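Local coordinates for protein AF1502 (Archaeoglobus fulgidus, PDB 5A1Q) that is of unknown function but consists of a STAC domain, a module associated with transmembrane solute transport and two-component signal transduction systems, at residues Tyr43-Ile46 against Leu47-Leu50; Tyr35-Asp39 against Asp40-Lys44. One frame throughout, in Å; residues are numbered along the deposited sequence.

How the contacts relate
Both contacts are local and overlap along the chain: contact 2 (35-39 against 40-44) covers the loop and the first residues of helix 43-51, and contact 1 (43-46 against 47-50) is the body of that helix. They share Tyr-43 and Lys-44, and their centres lie about 9 Å apart. Ile-46 joins them by apolar packing, its CG1 standing 3.6 Å from CD2 of Tyr-35 and its CD1 4.0 Å from CG2 of Val-38. In contact 1 backbone bonds of the helix dominate, whereas in contact 2 an asparagine amide and an aspartate do much of the work. The function is unknown, so neither contact can be tied to an active site.

Contact 1 (Tyr43-Ile46 against Leu47-Leu50); sequences YKEI and LSVL
A chi1 of 73° swings OG of Ser-48 between its own backbone N and carbonyl carbon, back toward the preceding turn, where it donates to Glu-45 O at 2.6 Å. The hydroxyl comes in at a C=O...OG angle of 119°, well to one side of the carbonyl. Glu-45 O also accepts the ordinary helical bond from Val-49 N at 3.3 Å. Two donors thus grip this oxygen, and serine suits the place because a short hydroxyl can fold back onto its own helix and satisfy itself there. Leu-47 is set by a different torsion: its CG lies anti to the carbonyl carbon (chi1 -65°), which brings CG to 3.4 Å from Tyr-43 O; from there CD1 of Leu-47 meets the ring obliquely, 4.2 Å from CD2 of Tyr-43. Leu-47 N donates to that same Tyr-43 O at 3.0 Å. Lys-44 lays its CG over the centre of the tyrosine ring, 3.7 Å above the ring plane, so an aliphatic stem covers one face while the amine runs on to a salt bridge with Glu-68. Branched apolar residues fill the buried sides of helix 43-51. Leu-47 reaches Leu-10 and Leu-14 of helix 7-18 and Val-60 of helix 57-70; Ile-46 packs on Leu-26 and Met-30 of helix 22-33, and Val-49 touches both Leu-33 of that helix and Met-52 of the second subunit.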
loop_
_atom_site.group_PDB
_atom_site.type_symbol
_atom_site.label_atom_id
_atom_site.label_comp_id
_atom_site.label_asym_id
_atom_site.label_seq_id
_atom_site.Cartn_x
_atom_site.Cartn_y
_atom_site.Cartn_z
ATOM N N TYR A 43 -11.365 5.423 -3.309
ATOM C CA TYR A 43 -10.347 6.407 -3.038
ATOM C C TYR A 43 -9.898 6.509 -1.598
ATOM O O TYR A 43 -8.726 6.783 -1.360
ATOM C CB TYR A 43 -10.719 7.813 -3.575
ATOM C CG TYR A 43 -11.704 8.624 -2.767
ATOM C CD1 TYR A 43 -12.998 8.292 -2.773
ATOM C CD2 TYR A 43 -11.276 9.689 -1.977
ATOM C CE1 TYR A 43 -13.965 9.002 -2.087
ATOM C CE2 TYR A 43 -12.223 10.468 -1.284
ATOM C CZ TYR A 43 -13.576 10.102 -1.355
ATOM O OH TYR A 43 -14.580 10.736 -0.653
ATOM N N LYS A 44 -10.797 6.258 -0.658
ATOM C CA LYS A 44 -10.419 6.444 0.721
ATOM C C LYS A 44 -9.456 5.314 1.105
ATOM O O LYS A 44 -8.502 5.553 1.854
ATOM C CB LYS A 44 -11.619 6.485 1.610
ATOM C CG LYS A 44 -12.363 7.823 1.465
ATOM C CD LYS A 44 -13.337 8.039 2.590
ATOM C CE LYS A 44 -14.126 9.345 2.357
ATOM N NZ LYS A 44 -15.021 9.780 3.448
ATOM N N GLU A 45 -9.707 4.140 0.552
ATOM C CA GLU A 45 -8.774 3.001 0.795
ATOM C C GLU A 45 -7.404 3.238 0.217
ATOM O O GLU A 45 -6.371 2.955 0.855
ATOM C CB GLU A 45 -9.358 1.728 0.286
ATOM C CG GLU A 45 -8.470 0.583 0.695
ATOM C CD GLU A 45 -9.205 -0.725 0.744
ATOM O OE1 GLU A 45 -10.285 -0.804 1.381
ATOM O OE2 GLU A 45 -8.685 -1.671 0.129
ATOM N N ILE A 46 -7.340 3.740 -1.008
ATOM C CA ILE A 46 -6.074 4.170 -1.554
ATOM C C ILE A 46 -5.301 5.189 -0.694
ATOM O O ILE A 46 -4.107 5.024 -0.337
ATOM C CB ILE A 46 -6.225 4.682 -3.010
ATOM C CG1 ILE A 46 -6.858 3.596 -3.922
ATOM C CG2 ILE A 46 -4.892 5.320 -3.487
ATOM C CD1 ILE A 46 -7.275 4.183 -5.267
ATOM N N LEU A 47 -5.984 6.229 -0.254
ATOM C CA LEU A 47 -5.387 7.164 0.649
ATOM C C LEU A 47 -5.011 6.558 1.992
ATOM O O LEU A 47 -3.997 7.009 2.590
ATOM C CB LEU A 47 -6.325 8.394 0.868
ATOM C CG LEU A 47 -6.520 9.190 -0.388
ATOM C CD1 LEU A 47 -7.576 10.253 -0.144
ATOM C CD2 LEU A 47 -5.224 9.823 -0.866
ATOM N N SER A 48 -5.774 5.597 2.497
ATOM C CA SER A 48 -5.423 4.962 3.755
ATOM C C SER A 48 -4.003 4.304 3.662
ATOM O O SER A 48 -3.225 4.336 4.632
ATOM C CB SER A 48 -6.486 3.962 4.233
ATOM O OG SER A 48 -6.494 2.735 3.463
ATOM N N VAL A 49 -3.690 3.666 2.559
ATOM C CA VAL A 49 -2.327 3.119 2.344
ATOM C C VAL A 49 -1.257 4.200 2.397
ATOM O O VAL A 49 -0.303 4.107 3.123
ATOM C CB VAL A 49 -2.216 2.275 1.045
ATOM C CG1 VAL A 49 -0.805 1.809 0.742
ATOM C CG2 VAL A 49 -3.222 1.139 1.137
ATOM N N LEU A 50 -1.459 5.306 1.671
ATOM C CA LEU A 50 -0.506 6.355 1.615
ATOM C C LEU A 50 -0.379 7.081 2.951
ATOM O O LEU A 50 0.745 7.546 3.275
ATOM C CB LEU A 50 -0.817 7.339 0.501
ATOM C CG LEU A 50 -0.731 6.736 -0.922
ATOM C CD1 LEU A 50 -1.151 7.778 -1.966
ATOM C CD2 LEU A 50 0.615 6.125 -1.152
#

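Contact 2 (Tyr35-Asp39 against Asp40-Lys44); sequences YDDVD and DSNYK
Asn-42 reaches back from the start of helix 43-51 to Tyr-35, Asp-37 and Asp-39. CB of Asn-42 rests 3.7 Å from CE2 of Tyr-35. Beyond it CG, held between the backbone N and carbonyl carbon by a chi1 of 71°, turns the amide along the tyrosine, ring and amide planes nearly parallel at 15°. At the tip OD1 of Asn-42 accepts from Asp-39 N at 2.9 Å, an almost straight bond whose donor stands above the carbonyl plane. ND2 of Asn-42 donates to Asp-37 O at 2.9 Å. Though at the N-cap position, Asn-42 spends its amide on the loop and makes no capping bond. Asp-39 returns the grip: its O accepts from Asn-42 N at 3.2 Å and from Tyr-43 N at 3.1 Å, while its OD1 takes weak bonds from Ser-41 N, as in an Asx turn, and from Asn-42 N, closing a reciprocal pair reminiscent of a capping box. Val-38 adds an apolar touch, CG1 lying 4.1 Å from CB of Tyr-43. A leucine in place of Asn-42 would probably leave Asp-39 N and Asp-37 O without their mates and let the loop drift from the helix start. Asparagine suits the site because one neutral group both donates and accepts, and the negative Asp-39 carboxylate would probably suit the N-H groups just ahead of helix 43-51 and its dipole's positive end.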
loop_
_atom_site.group_PDB
_atom_site.type_symbol
_atom_site.label_atom_id
_atom_site.label_comp_id
_atom_site.label_asym_id
_atom_site.label_seq_id
_atom_site.Cartn_x
_atom_site.Cartn_y
_atom_site.Cartn_z
ATOM N N TYR A 35 -6.293 -2.316 -7.601
ATOM C CA TYR A 35 -7.299 -1.376 -8.182
ATOM C C TYR A 35 -6.757 -0.767 -9.515
ATOM O O TYR A 35 -5.647 -0.256 -9.547
ATOM C CB TYR A 35 -7.562 -0.188 -7.273
ATOM C CG TYR A 35 -8.129 -0.567 -5.863
ATOM C CD1 TYR A 35 -8.606 -1.823 -5.555
ATOM C CD2 TYR A 35 -8.064 0.358 -4.854
ATOM C CE1 TYR A 35 -9.092 -2.100 -4.280
ATOM C CE2 TYR A 35 -8.527 0.086 -3.623
ATOM C CZ TYR A 35 -9.004 -1.119 -3.325
ATOM O OH TYR A 35 -9.456 -1.256 -1.997
ATOM N N ASP A 36 -7.555 -0.848 -10.614
ATOM C CA ASP A 36 -7.114 -0.311 -11.903
ATOM C C ASP A 36 -7.723 1.048 -12.211
ATOM O O ASP A 36 -7.391 1.667 -13.228
ATOM C CB ASP A 36 -7.389 -1.248 -13.073
ATOM C CG ASP A 36 -8.192 -2.411 -12.663
ATOM O OD1 ASP A 36 -9.274 -2.189 -12.048
ATOM O OD2 ASP A 36 -7.696 -3.523 -12.903
ATOM N N ASP A 37 -8.519 1.562 -11.285
ATOM C CA ASP A 37 -8.976 2.927 -11.433
ATOM C C ASP A 37 -9.207 3.550 -10.056
ATOM O O ASP A 37 -9.016 2.886 -9.028
ATOM C CB ASP A 37 -10.216 2.975 -12.327
ATOM C CG ASP A 37 -11.479 2.408 -11.671
ATOM O OD1 ASP A 37 -11.390 1.857 -10.549
ATOM O OD2 ASP A 37 -12.597 2.511 -12.299
ATOM N N VAL A 38 -9.574 4.821 -10.069
ATOM C CA VAL A 38 -9.903 5.552 -8.864
ATOM C C VAL A 38 -11.345 5.976 -9.003
ATOM O O VAL A 38 -11.752 6.547 -10.027
ATOM C CB VAL A 38 -8.999 6.820 -8.656
ATOM C CG1 VAL A 38 -9.417 7.559 -7.407
ATOM C CG2 VAL A 38 -7.560 6.394 -8.547
ATOM N N ASP A 39 -12.145 5.706 -7.955
ATOM C CA ASP A 39 -13.529 6.129 -7.957
ATOM C C ASP A 39 -14.047 6.377 -6.528
ATOM O O ASP A 39 -13.264 6.304 -5.585
ATOM C CB ASP A 39 -14.429 5.111 -8.681
ATOM C CG ASP A 39 -14.396 3.720 -8.051
ATOM O OD1 ASP A 39 -14.117 3.543 -6.840
ATOM O OD2 ASP A 39 -14.647 2.757 -8.801
ATOM N N ASP A 40 -15.326 6.788 -6.431
ATOM C CA ASP A 40 -15.866 7.098 -5.087
ATOM C C ASP A 40 -15.773 5.908 -4.136
ATOM O O ASP A 40 -15.646 6.078 -2.914
ATOM C CB ASP A 40 -17.282 7.569 -5.176
ATOM C CG ASP A 40 -17.428 8.965 -5.792
ATOM O OD1 ASP A 40 -16.453 9.762 -5.737
ATOM O OD2 ASP A 40 -18.589 9.219 -6.258
ATOM N N SER A 41 -15.834 4.703 -4.686
ATOM C CA SER A 41 -15.850 3.516 -3.833
ATOM C C SER A 41 -14.498 3.166 -3.252
ATOM O O SER A 41 -14.475 2.503 -2.208
ATOM C CB SER A 41 -16.357 2.258 -4.569
ATOM O OG SER A 41 -17.706 2.349 -5.026
ATOM N N ASN A 42 -13.382 3.573 -3.894
ATOM C CA ASN A 42 -12.055 3.078 -3.488
ATOM C C ASN A 42 -11.058 4.115 -3.101
ATOM O O ASN A 42 -9.949 3.794 -2.619
ATOM C CB ASN A 42 -11.487 2.119 -4.564
ATOM C CG ASN A 42 -11.073 2.827 -5.845
ATOM O OD1 ASN A 42 -10.957 4.050 -5.906
ATOM N ND2 ASN A 42 -10.787 2.046 -6.863
ATOM N N TYR A 43 -11.365 5.423 -3.309
ATOM C CA TYR A 43 -10.347 6.407 -3.038
ATOM C C TYR A 43 -9.898 6.509 -1.598
ATOM O O TYR A 43 -8.726 6.783 -1.360
ATOM C CB TYR A 43 -10.719 7.813 -3.575
ATOM C CG TYR A 43 -11.704 8.624 -2.767
ATOM C CD1 TYR A 43 -12.998 8.292 -2.773
ATOM C CD2 TYR A 43 -11.276 9.689 -1.977
ATOM C CE1 TYR A 43 -13.965 9.002 -2.087
ATOM C CE2 TYR A 43 -12.223 10.468 -1.284
ATOM C CZ TYR A 43 -13.576 10.102 -1.355
ATOM O OH TYR A 43 -14.580 10.736 -0.653
ATOM N N LYS A 44 -10.797 6.258 -0.658
ATOM C CA LYS A 44 -10.419 6.444 0.721
ATOM C C LYS A 44 -9.456 5.314 1.105
ATOM O O LYS A 44 -8.502 5.553 1.854
ATOM C CB LYS A 44 -11.619 6.485 1.610
ATOM C CG LYS A 44 -12.363 7.823 1.465
ATOM C CD LYS A 44 -13.337 8.039 2.590
ATOM C CE LYS A 44 -14.126 9.345 2.357
ATOM N NZ LYS A 44 -15.021 9.780 3.448
HETATM O O HOH W 1 -12.209 0.475 -1.223
#